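Local atomic coordinates of methylxanthine N1-demethylase NdmA (Pseudomonas putida, PDB entry 6ICN), a protein that catalyses the N1-demethylation of caffeine to theobromine and formaldehyde, the first step of caffeine degradation, as a Rieske non-heme oxygenase. Residues N185-S190 with F241-S246; H191-H196 with N204-P209; L282-E287 with A298-V303. One frame throughout, in Å; residues are numbered along the deposited sequence.

Interaction 1 (N185-S190 with F241-S246); sequences NFTDFS and FSYTCS. With CFF (caffeine), chain F.
Thr187 and Tyr243 mark the nearest approach of the two backbones, with their CA atoms 8.7 Å apart, so side chains and one bridging water span the gap. In this helix-grip catalytic domain of a Rieske oxygenase, residues 185-190 run from the end of helix 179-186 into a loop that faces strand 239-246 of the large antiparallel sheet. Tyr243 carries most of the junction. Its CB points toward the loop and, with CG opposite the carbonyl carbon (chi1 -65°), the ring reaches across to two partners. Thr187 CG2 lies 4.3 Å from Tyr243 CE2. Phe189 presents an edge, and Tyr243 OH sits near the plane of that ring, 3.8 Å from Phe189 CE1. Phe222 stacks on Tyr243 from the neighbouring strand.

The phenol also organises a bridging water, which lies in the plane of the Tyr243 ring at its edge. Tyr243 OH donates to the water oxygen over 2.6 Å. The water in turn donates to Phe186 O at 2.7 Å and to caffeine O11 at 2.8 Å, so three bonds fix it and tie the substrate carbonyl to both segments.

Outside the pair, Asp188 OD2 bonds His102 NE2 of the second subunit, a residue of that subunit's [2Fe-2S] site, while its OD1 bonds the backbone N of His191, a metal ligand; this is consistent with the aspartate bridge on the electron route between subunits of Rieske oxygenases. Phe186 meets the reacting end of caffeine: the N1 methyl, C10, hangs 3.5 Å above the centre of its ring in CH-pi geometry, while Phe186 O stands 3.1 Å from C10.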
loop_
_atom_site.group_PDB
_atom_site.type_symbol
_atom_site.label_atom_id
_atom_site.label_comp_id
_atom_site.label_asym_id
_atom_site.label_seq_id
_atom_site.Cartn_x
_atom_site.Cartn_y
_atom_site.Cartn_z
ATOM N N ASN A 185 -17.262 -13.388 -27.058
ATOM C CA ASN A 185 -17.145 -11.932 -27.017
ATOM C C ASN A 185 -16.437 -11.390 -28.258
ATOM O O ASN A 185 -16.829 -10.355 -28.805
ATOM C CB ASN A 185 -16.410 -11.518 -25.734
ATOM C CG ASN A 185 -16.076 -10.035 -25.699
ATOM O OD1 ASN A 185 -14.916 -9.658 -25.848
ATOM N ND2 ASN A 185 -17.089 -9.184 -25.533
ATOM N N PHE A 186 -15.416 -12.096 -28.744
ATOM C CA PHE A 186 -14.645 -11.574 -29.866
ATOM C C PHE A 186 -15.444 -11.578 -31.164
ATOM O O PHE A 186 -15.277 -10.676 -31.990
ATOM C CB PHE A 186 -13.356 -12.382 -30.027
ATOM C CG PHE A 186 -12.321 -11.695 -30.864
ATOM C CD1 PHE A 186 -12.328 -11.838 -32.245
ATOM C CD2 PHE A 186 -11.350 -10.894 -30.275
ATOM C CE1 PHE A 186 -11.380 -11.194 -33.034
ATOM C CE2 PHE A 186 -10.401 -10.240 -31.061
ATOM C CZ PHE A 186 -10.414 -10.398 -32.434
ATOM N N THR A 187 -16.313 -12.571 -31.353
ATOM C CA THR A 187 -17.040 -12.757 -32.604
ATOM C C THR A 187 -18.470 -12.246 -32.537
ATOM O O THR A 187 -19.263 -12.535 -33.434
ATOM C CB THR A 187 -17.063 -14.241 -32.991
ATOM O OG1 THR A 187 -17.699 -14.995 -31.958
ATOM C CG2 THR A 187 -15.639 -14.798 -33.228
ATOM N N ASP A 188 -18.826 -11.526 -31.479
ATOM C CA ASP A 188 -20.204 -11.115 -31.244
ATOM C C ASP A 188 -20.480 -9.810 -31.975
ATOM O O ASP A 188 -19.895 -8.775 -31.641
ATOM C CB ASP A 188 -20.427 -10.963 -29.745
ATOM C CG ASP A 188 -21.846 -10.605 -29.393
ATOM O OD1 ASP A 188 -22.291 -9.511 -29.779
ATOM O OD2 ASP A 188 -22.488 -11.415 -28.684
ATOM N N PHE A 189 -21.385 -9.859 -32.965
ATOM C CA PHE A 189 -21.729 -8.690 -33.766
ATOM C C PHE A 189 -22.640 -7.704 -33.027
ATOM O O PHE A 189 -22.646 -6.517 -33.360
ATOM C CB PHE A 189 -22.427 -9.115 -35.074
ATOM C CG PHE A 189 -21.656 -10.120 -35.922
ATOM C CD1 PHE A 189 -20.282 -10.279 -35.804
ATOM C CD2 PHE A 189 -22.332 -10.898 -36.869
ATOM C CE1 PHE A 189 -19.598 -11.214 -36.607
ATOM C CE2 PHE A 189 -21.659 -11.825 -37.672
ATOM C CZ PHE A 189 -20.292 -11.980 -37.541
ATOM N N SER A 190 -23.378 -8.163 -32.018
ATOM C CA SER A 190 -24.419 -7.365 -31.373
ATOM C C SER A 190 -23.909 -6.403 -30.298
ATOM O O SER A 190 -24.596 -5.420 -29.992
ATOM C CB SER A 190 -25.449 -8.307 -30.737
ATOM O OG SER A 190 -26.190 -8.996 -31.731
ATOM N N PHE A 241 -14.992 -8.014 -43.044
ATOM C CA PHE A 241 -14.413 -8.937 -42.065
ATOM C C PHE A 241 -14.442 -10.368 -42.598
ATOM O O PHE A 241 -15.522 -10.899 -42.867
ATOM C CB PHE A 241 -15.202 -8.909 -40.752
ATOM C CG PHE A 241 -14.951 -7.709 -39.873
ATOM C CD1 PHE A 241 -14.190 -6.639 -40.302
ATOM C CD2 PHE A 241 -15.493 -7.673 -38.586
ATOM C CE1 PHE A 241 -13.977 -5.551 -39.471
ATOM C CE2 PHE A 241 -15.283 -6.586 -37.749
ATOM C CZ PHE A 241 -14.522 -5.524 -38.196
ATOM N N SER A 242 -13.283 -11.024 -42.663
ATOM C CA SER A 242 -13.220 -12.442 -43.009
ATOM C C SER A 242 -12.618 -13.226 -41.848
ATOM O O SER A 242 -11.442 -13.032 -41.521
ATOM C CB SER A 242 -12.403 -12.664 -44.284
ATOM O OG SER A 242 -12.256 -14.045 -44.526
ATOM N N TYR A 243 -13.416 -14.109 -41.240
ATOM C CA TYR A 243 -13.009 -14.873 -40.063
ATOM C C TYR A 243 -12.595 -16.286 -40.444
ATOM O O TYR A 243 -13.333 -16.989 -41.146
ATOM C CB TYR A 243 -14.145 -14.977 -39.044
ATOM C CG TYR A 243 -14.606 -13.694 -38.393
ATOM C CD1 TYR A 243 -15.491 -12.844 -39.043
ATOM C CD2 TYR A 243 -14.186 -13.352 -37.103
ATOM C CE1 TYR A 243 -15.949 -11.682 -38.442
ATOM C CE2 TYR A 243 -14.642 -12.189 -36.487
ATOM C CZ TYR A 243 -15.521 -11.360 -37.170
ATOM O OH TYR A 243 -15.975 -10.204 -36.589
ATOM N N THR A 244 -11.454 -16.725 -39.918
ATOM C CA THR A 244 -11.047 -18.125 -39.955
ATOM C C THR A 244 -10.750 -18.521 -38.520
ATOM O O THR A 244 -9.743 -18.080 -37.951
ATOM C CB THR A 244 -9.817 -18.337 -40.833
ATOM O OG1 THR A 244 -10.056 -17.787 -42.129
ATOM C CG2 THR A 244 -9.504 -19.816 -40.940
ATOM N N CYS A 245 -11.624 -19.319 -37.924
ATOM C CA CYS A 245 -11.561 -19.597 -36.490
ATOM C C CYS A 245 -11.136 -21.043 -36.290
ATOM O O CYS A 245 -11.953 -21.957 -36.425
ATOM C CB CYS A 245 -12.905 -19.324 -35.825
ATOM S SG CYS A 245 -13.543 -17.645 -36.090
ATOM N N SER A 246 -9.858 -21.248 -35.970
ATOM C CA SER A 246 -9.353 -22.589 -35.667
ATOM C C SER A 246 -9.931 -23.064 -34.338
ATOM O O SER A 246 -9.637 -22.493 -33.284
ATOM C CB SER A 246 -7.827 -22.585 -35.624
ATOM O OG SER A 246 -7.283 -22.253 -36.891
HETATM N N1 CFF F . -12.532 -7.155 -32.016
HETATM C C2 CFF F . -12.819 -6.571 -33.223
HETATM C C10 CFF F . -13.392 -8.204 -31.500
HETATM C C6 CFF F . -11.471 -6.765 -31.305
HETATM N N3 CFF F . -12.021 -5.588 -33.710
HETATM O O11 CFF F . -13.771 -6.925 -33.851
HETATM C C12 CFF F . -12.318 -4.958 -34.993
HETATM C C4 CFF F . -10.945 -5.189 -32.992
HETATM C C5 CFF F . -10.658 -5.766 -31.808
HETATM N N9 CFF F . -10.007 -4.256 -33.233
HETATM O O13 CFF F . -11.223 -7.279 -30.248
HETATM N N7 CFF F . -9.538 -5.194 -31.329
HETATM C C8 CFF F . -9.140 -4.264 -32.206
HETATM C C14 CFF F . -8.693 -5.319 -30.154
HETATM O O HOH W 1 -14.741 -9.509 -34.410
#

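Interaction 2 (H191-H196 with N204-P209); sequences HFAFIH and NNAEPP. With CO (cobalt (II) ion), chain E.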
loop_
_atom_site.group_PDB
_atom_site.type_symbol
_atom_site.label_atom_id
_atom_site.label_comp_id
_atom_site.label_asym_id
_atom_site.label_seq_id
_atom_site.Cartn_x
_atom_site.Cartn_y
_atom_site.Cartn_z
ATOM N N HIS A 191 -22.747 -6.666 -29.686
ATOM C CA HIS A 191 -22.348 -5.869 -28.535
ATOM C C HIS A 191 -21.591 -4.606 -28.906
ATOM O O HIS A 191 -21.501 -3.698 -28.065
ATOM C CB HIS A 191 -21.495 -6.709 -27.568
ATOM C CG HIS A 191 -20.047 -6.823 -27.956
ATOM N ND1 HIS A 191 -19.606 -7.608 -28.999
ATOM C CD2 HIS A 191 -18.935 -6.267 -27.412
ATOM C CE1 HIS A 191 -18.292 -7.515 -29.099
ATOM N NE2 HIS A 191 -17.858 -6.717 -28.138
ATOM N N PHE A 192 -21.064 -4.521 -30.142
ATOM C CA PHE A 192 -20.223 -3.383 -30.513
ATOM C C PHE A 192 -20.914 -2.068 -30.194
ATOM O O PHE A 192 -20.303 -1.145 -29.644
ATOM C CB PHE A 192 -19.857 -3.427 -32.005
ATOM C CG PHE A 192 -18.967 -4.584 -32.405
ATOM C CD1 PHE A 192 -17.635 -4.619 -32.041
ATOM C CD2 PHE A 192 -19.457 -5.619 -33.185
ATOM C CE1 PHE A 192 -16.812 -5.666 -32.425
ATOM C CE2 PHE A 192 -18.634 -6.679 -33.577
ATOM C CZ PHE A 192 -17.308 -6.706 -33.187
ATOM N N ALA A 193 -22.209 -1.969 -30.507
ATOM C CA ALA A 193 -22.920 -0.716 -30.308
ATOM C C ALA A 193 -23.055 -0.335 -28.840
ATOM O O ALA A 193 -23.185 0.851 -28.542
ATOM C CB ALA A 193 -24.306 -0.795 -30.963
ATOM N N PHE A 194 -22.994 -1.298 -27.916
ATOM C CA PHE A 194 -23.191 -1.028 -26.497
ATOM C C PHE A 194 -21.906 -1.010 -25.677
ATOM O O PHE A 194 -21.814 -0.257 -24.704
ATOM C CB PHE A 194 -24.165 -2.063 -25.939
ATOM C CG PHE A 194 -25.502 -1.951 -26.568
ATOM C CD1 PHE A 194 -26.367 -0.948 -26.153
ATOM C CD2 PHE A 194 -25.871 -2.777 -27.620
ATOM C CE1 PHE A 194 -27.581 -0.783 -26.773
ATOM C CE2 PHE A 194 -27.096 -2.622 -28.242
ATOM C CZ PHE A 194 -27.953 -1.626 -27.808
ATOM N N ILE A 195 -20.906 -1.792 -26.062
ATOM C CA ILE A 195 -19.672 -1.876 -25.283
ATOM C C ILE A 195 -18.610 -0.991 -25.924
ATOM O O ILE A 195 -17.758 -0.423 -25.221
ATOM C CB ILE A 195 -19.228 -3.344 -25.149
ATOM C CG1 ILE A 195 -20.180 -4.074 -24.192
ATOM C CG2 ILE A 195 -17.771 -3.478 -24.637
ATOM C CD1 ILE A 195 -19.644 -5.364 -23.666
ATOM N N HIS A 196 -18.693 -0.807 -27.257
ATOM C CA HIS A 196 -17.681 -0.051 -28.003
ATOM C C HIS A 196 -18.239 1.126 -28.814
ATOM O O HIS A 196 -17.807 1.325 -29.958
ATOM C CB HIS A 196 -16.944 -0.979 -28.973
ATOM C CG HIS A 196 -16.385 -2.217 -28.336
ATOM N ND1 HIS A 196 -15.370 -2.188 -27.398
ATOM C CD2 HIS A 196 -16.668 -3.523 -28.543
ATOM C CE1 HIS A 196 -15.073 -3.424 -27.037
ATOM N NE2 HIS A 196 -15.858 -4.255 -27.706
ATOM N N ASN A 204 -25.995 3.398 -33.040
ATOM C CA ASN A 204 -27.247 3.090 -33.734
ATOM C C ASN A 204 -27.148 1.874 -34.655
ATOM O O ASN A 204 -28.183 1.394 -35.134
ATOM C CB ASN A 204 -27.732 4.303 -34.543
ATOM C CG ASN A 204 -26.607 5.002 -35.298
ATOM O OD1 ASN A 204 -25.631 5.464 -34.699
ATOM N ND2 ASN A 204 -26.742 5.080 -36.622
ATOM N N ASN A 205 -25.940 1.361 -34.914
ATOM C CA ASN A 205 -25.766 0.137 -35.706
ATOM C C ASN A 205 -25.780 -1.061 -34.759
ATOM O O ASN A 205 -24.748 -1.670 -34.459
ATOM C CB ASN A 205 -24.471 0.178 -36.511
ATOM C CG ASN A 205 -24.504 1.187 -37.643
ATOM O OD1 ASN A 205 -23.931 2.274 -37.539
ATOM N ND2 ASN A 205 -25.160 0.821 -38.743
ATOM N N ALA A 206 -26.978 -1.412 -34.288
ATOM C CA ALA A 206 -27.123 -2.515 -33.348
ATOM C C ALA A 206 -27.684 -3.782 -33.984
ATOM O O ALA A 206 -27.624 -4.848 -33.358
ATOM C CB ALA A 206 -28.011 -2.092 -32.166
ATOM N N GLU A 207 -28.206 -3.706 -35.215
ATOM C CA GLU A 207 -28.812 -4.869 -35.851
ATOM C C GLU A 207 -27.823 -5.513 -36.814
ATOM O O GLU A 207 -27.551 -4.941 -37.882
ATOM C CB GLU A 207 -30.091 -4.472 -36.586
ATOM C CG GLU A 207 -30.755 -5.629 -37.318
ATOM C CD GLU A 207 -32.160 -5.291 -37.789
ATOM O OE1 GLU A 207 -32.811 -6.172 -38.395
ATOM O OE2 GLU A 207 -32.613 -4.147 -37.547
ATOM N N PRO A 208 -27.274 -6.685 -36.501
ATOM C CA PRO A 208 -26.296 -7.313 -37.394
ATOM C C PRO A 208 -26.982 -8.236 -38.385
ATOM O O PRO A 208 -28.132 -8.644 -38.169
ATOM C CB PRO A 208 -25.409 -8.104 -36.424
ATOM C CG PRO A 208 -26.380 -8.541 -35.339
ATOM C CD PRO A 208 -27.446 -7.446 -35.245
ATOM N N PRO A 209 -26.314 -8.587 -39.479
ATOM C CA PRO A 209 -26.870 -9.582 -40.401
ATOM C C PRO A 209 -26.636 -10.994 -39.875
ATOM O O PRO A 209 -25.855 -11.226 -38.951
ATOM C CB PRO A 209 -26.087 -9.337 -41.692
ATOM C CG PRO A 209 -24.743 -8.874 -41.198
ATOM C CD PRO A 209 -25.045 -8.027 -39.971
HETATM CO CO CO E . -15.895 -6.292 -27.526
HETATM O O HOH W 2 -23.439 -3.720 -32.685
HETATM O O HOH W 3 -15.090 -7.967 -28.502
#
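Ala193 and Ala206 bring the two backbones close, CA to CA 5.5 Å, where the short helix 192-195 meets an irregular loop that bends through an inverse gamma turn centred on Asn205. The packing is small and mostly apolar. Ala193 CB points toward the loop and lies 3.6 Å from Asn205 O and 4.1 Å from Ala206 CB. Ala206 CB also meets the ring of Phe194, obliquely, at CE2 (4.1 Å). A water completes the seam, accepting from Ala193 N at 3.1 Å and lying 3.0 Å from Asn205 O.

The other side of the same helical turn holds the metal. His191 O accepts from both Phe194 N and Ile195 N, which fixes the first turn. His191 CB points away from the loop, and chi1 of 82° sets CG between the backbone N and the carbonyl carbon, which brings NE2 to the metal. His191 NE2 binds cobalt at 2.1 Å and His196 NE2 at 2.0 Å; a water and the two carboxylate oxygens of Asp307 fill the remaining observed positions. Glu306 OE1 takes a hydrogen bond from His196 ND1, orienting that ring. This is the facial triad of two histidines and one carboxylate found in Rieske oxygenases, with cobalt in the place that iron takes in this family. Four of the five observed bonds come from three protein residues; the fifth is a water, consistent with a site where an exogenous ligand can exchange.

Interaction 3 (L282-E287 with A298-V303); sequences LIFARE and AFNDLV. With CFF (caffeine), chain F.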
loop_
_atom_site.group_PDB
_atom_site.type_symbol
_atom_site.label_atom_id
_atom_site.label_comp_id
_atom_site.label_asym_id
_atom_site.label_seq_id
_atom_site.Cartn_x
_atom_site.Cartn_y
_atom_site.Cartn_z
ATOM N N LEU A 282 -3.013 -11.412 -28.328
ATOM C CA LEU A 282 -3.365 -10.722 -29.562
ATOM C C LEU A 282 -2.098 -10.464 -30.364
ATOM O O LEU A 282 -1.124 -9.895 -29.845
ATOM C CB LEU A 282 -4.080 -9.384 -29.306
ATOM C CG LEU A 282 -4.399 -8.614 -30.607
ATOM C CD1 LEU A 282 -5.493 -9.341 -31.396
ATOM C CD2 LEU A 282 -4.801 -7.159 -30.334
ATOM N N ILE A 283 -2.103 -10.911 -31.611
ATOM C CA ILE A 283 -1.095 -10.543 -32.595
ATOM C C ILE A 283 -1.823 -9.789 -33.695
ATOM O O ILE A 283 -2.889 -10.231 -34.141
ATOM C CB ILE A 283 -0.389 -11.782 -33.174
ATOM C CG1 ILE A 283 0.137 -12.679 -32.061
ATOM C CG2 ILE A 283 0.757 -11.368 -34.100
ATOM C CD1 ILE A 283 0.796 -13.948 -32.562
ATOM N N PHE A 284 -1.274 -8.659 -34.136
ATOM C CA PHE A 284 -1.945 -7.945 -35.213
ATOM C C PHE A 284 -0.943 -7.560 -36.287
ATOM O O PHE A 284 0.231 -7.289 -36.005
ATOM C CB PHE A 284 -2.749 -6.706 -34.721
ATOM C CG PHE A 284 -1.906 -5.595 -34.170
ATOM C CD1 PHE A 284 -1.545 -5.579 -32.834
ATOM C CD2 PHE A 284 -1.495 -4.553 -34.987
ATOM C CE1 PHE A 284 -0.783 -4.542 -32.326
ATOM C CE2 PHE A 284 -0.710 -3.519 -34.490
ATOM C CZ PHE A 284 -0.352 -3.515 -33.157
ATOM N N ALA A 285 -1.425 -7.571 -37.529
ATOM C CA ALA A 285 -0.589 -7.319 -38.696
ATOM C C ALA A 285 -1.242 -6.256 -39.556
ATOM O O ALA A 285 -2.473 -6.207 -39.663
ATOM C CB ALA A 285 -0.376 -8.584 -39.532
ATOM N N ARG A 286 -0.425 -5.392 -40.162
ATOM C CA ARG A 286 -1.022 -4.334 -40.960
ATOM C C ARG A 286 -0.186 -4.062 -42.196
ATOM O O ARG A 286 1.048 -4.121 -42.161
ATOM C CB ARG A 286 -1.215 -3.038 -40.157
ATOM C CG ARG A 286 0.067 -2.375 -39.648
ATOM C CD ARG A 286 -0.329 -1.366 -38.575
ATOM N NE ARG A 286 0.702 -0.377 -38.276
ATOM C CZ ARG A 286 1.708 -0.572 -37.434
ATOM N NH1 ARG A 286 1.855 -1.742 -36.816
ATOM N NH2 ARG A 286 2.571 0.417 -37.196
ATOM N N GLU A 287 -0.895 -3.761 -43.285
ATOM C CA GLU A 287 -0.269 -3.436 -44.560
ATOM C C GLU A 287 0.291 -2.020 -44.558
ATOM O O GLU A 287 1.423 -1.788 -45.004
ATOM C CB GLU A 287 -1.301 -3.616 -45.674
ATOM C CG GLU A 287 -0.770 -3.404 -47.066
ATOM C CD GLU A 287 -1.856 -3.612 -48.110
ATOM O OE1 GLU A 287 -3.057 -3.603 -47.742
ATOM O OE2 GLU A 287 -1.504 -3.788 -49.294
ATOM N N ALA A 298 -2.545 0.991 -28.282
ATOM C CA ALA A 298 -3.410 1.728 -27.373
ATOM C C ALA A 298 -4.878 1.502 -27.718
ATOM O O ALA A 298 -5.717 1.349 -26.817
ATOM C CB ALA A 298 -3.069 3.219 -27.415
ATOM N N PHE A 299 -5.203 1.471 -29.018
ATOM C CA PHE A 299 -6.573 1.210 -29.450
ATOM C C PHE A 299 -7.024 -0.195 -29.041
ATOM O O PHE A 299 -8.117 -0.370 -28.485
ATOM C CB PHE A 299 -6.690 1.386 -30.959
ATOM C CG PHE A 299 -8.086 1.194 -31.466
ATOM C CD1 PHE A 299 -9.010 2.216 -31.374
ATOM C CD2 PHE A 299 -8.478 -0.020 -32.000
ATOM C CE1 PHE A 299 -10.314 2.037 -31.823
ATOM C CE2 PHE A 299 -9.776 -0.206 -32.450
ATOM C CZ PHE A 299 -10.690 0.822 -32.361
ATOM N N ASN A 300 -6.194 -1.208 -29.301
ATOM C CA ASN A 300 -6.552 -2.567 -28.876
ATOM C C ASN A 300 -6.771 -2.629 -27.369
ATOM O O ASN A 300 -7.730 -3.249 -26.896
ATOM C CB ASN A 300 -5.465 -3.570 -29.295
ATOM C CG ASN A 300 -5.335 -3.691 -30.800
ATOM O OD1 ASN A 300 -6.302 -3.494 -31.531
ATOM N ND2 ASN A 300 -4.128 -3.982 -31.272
ATOM N N ASP A 301 -5.881 -1.993 -26.597
ATOM C CA ASP A 301 -6.010 -2.010 -25.148
ATOM C C ASP A 301 -7.308 -1.346 -24.704
ATOM O O ASP A 301 -7.941 -1.785 -23.734
ATOM C CB ASP A 301 -4.811 -1.309 -24.510
ATOM C CG ASP A 301 -3.523 -2.128 -24.597
ATOM O OD1 ASP A 301 -3.568 -3.316 -24.988
ATOM O OD2 ASP A 301 -2.469 -1.549 -24.259
ATOM N N LEU A 302 -7.716 -0.283 -25.401
ATOM C CA LEU A 302 -8.978 0.394 -25.089
ATOM C C LEU A 302 -10.170 -0.527 -25.333
ATOM O O LEU A 302 -11.070 -0.637 -24.485
ATOM C CB LEU A 302 -9.087 1.673 -25.935
ATOM C CG LEU A 302 -10.408 2.445 -25.899
ATOM C CD1 LEU A 302 -10.707 2.893 -24.468
ATOM C CD2 LEU A 302 -10.382 3.630 -26.871
ATOM N N VAL A 303 -10.180 -1.202 -26.488
ATOM C CA VAL A 303 -11.217 -2.193 -26.795
ATOM C C VAL A 303 -11.286 -3.249 -25.699
ATOM O O VAL A 303 -12.363 -3.561 -25.175
ATOM C CB VAL A 303 -10.944 -2.831 -28.171
ATOM C CG1 VAL A 303 -11.855 -4.055 -28.399
ATOM C CG2 VAL A 303 -11.133 -1.801 -29.294
HETATM N N1 CFF F . -12.532 -7.155 -32.016
HETATM C C2 CFF F . -12.819 -6.571 -33.223
HETATM C C10 CFF F . -13.392 -8.204 -31.500
HETATM C C6 CFF F . -11.471 -6.765 -31.305
HETATM N N3 CFF F . -12.021 -5.588 -33.710
HETATM O O11 CFF F . -13.771 -6.925 -33.851
HETATM C C12 CFF F . -12.318 -4.958 -34.993
HETATM C C4 CFF F . -10.945 -5.189 -32.992
HETATM C C5 CFF F . -10.658 -5.766 -31.808
HETATM N N9 CFF F . -10.007 -4.256 -33.233
HETATM O O13 CFF F . -11.223 -7.279 -30.248
HETATM N N7 CFF F . -9.538 -5.194 -31.329
HETATM C C8 CFF F . -9.140 -4.264 -32.206
HETATM C C14 CFF F . -8.693 -5.319 -30.154
#
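Asn300, Leu282 and Phe284 make the contact between residues 282-287 and 298-303; the nearest CA atoms of the two segments, those of Leu282 and Asn300, are 8.8 Å apart. The tight part is built round one amide. With CG set opposite the carbonyl carbon (chi1 -65°), the Asn300 side chain reaches from the helix toward the strand and crosses Leu282 at about a right angle. Its ND2 lies 3.4 Å from Leu282 CD2 and 3.4 Å from Phe284 CD1, approaching the ring obliquely. The amide plane is turned 72° from the Phe284 ring plane. Neither apolar neighbour satisfies this nitrogen; it donates instead to Gln170 OE1 on the adjoining strand 166-175.

In the helix-grip fold the substrate cavity lies between the curved sheet and its helices, and here caffeine takes up that position. Asn300 OD1 stands 3.0 Å from caffeine C8, an approach probably favoured by the polarised C-H of the imidazole part, and 3.3 Å from the N7 methyl, C14. Val303 CG1, one turn on, lies 3.8 Å from caffeine O13, and Phe299 meets C8 with its ring edge. Were this asparagine an alanine, Gln170 OE1 would probably lose its amide donor and a gap would be likely to open between Leu282, Phe284 and the C8 side of caffeine.

The loose side of the helix is quite different: Asp301 and Leu302 are exposed and leave the strand untouched, Asp301 OD1 having a weak bond to Gln170 NE2.

Along the chain, residues 185-190 run straight into 191-196, so interactions 1 and 2 share one continuous passage. Interaction 2 closes a short loop at 204-209, nested inside the longer loop that interaction 1 closes on strand 239-246. Interaction 3 follows in series, closing the short connection, ten residues between its segments, from strand 277-286 to helix 293-313. The first two touch directly, Phe189 packing on Pro208, and both also meet the second subunit. Interactions 2 and 3 touch where His196 CE1 approaches Val303 O. Interactions 1 and 3 do not touch, but both reach the same antiparallel sheet and border caffeine; interaction 2 supplies two metal ligands, and its Phe192 also touches caffeine.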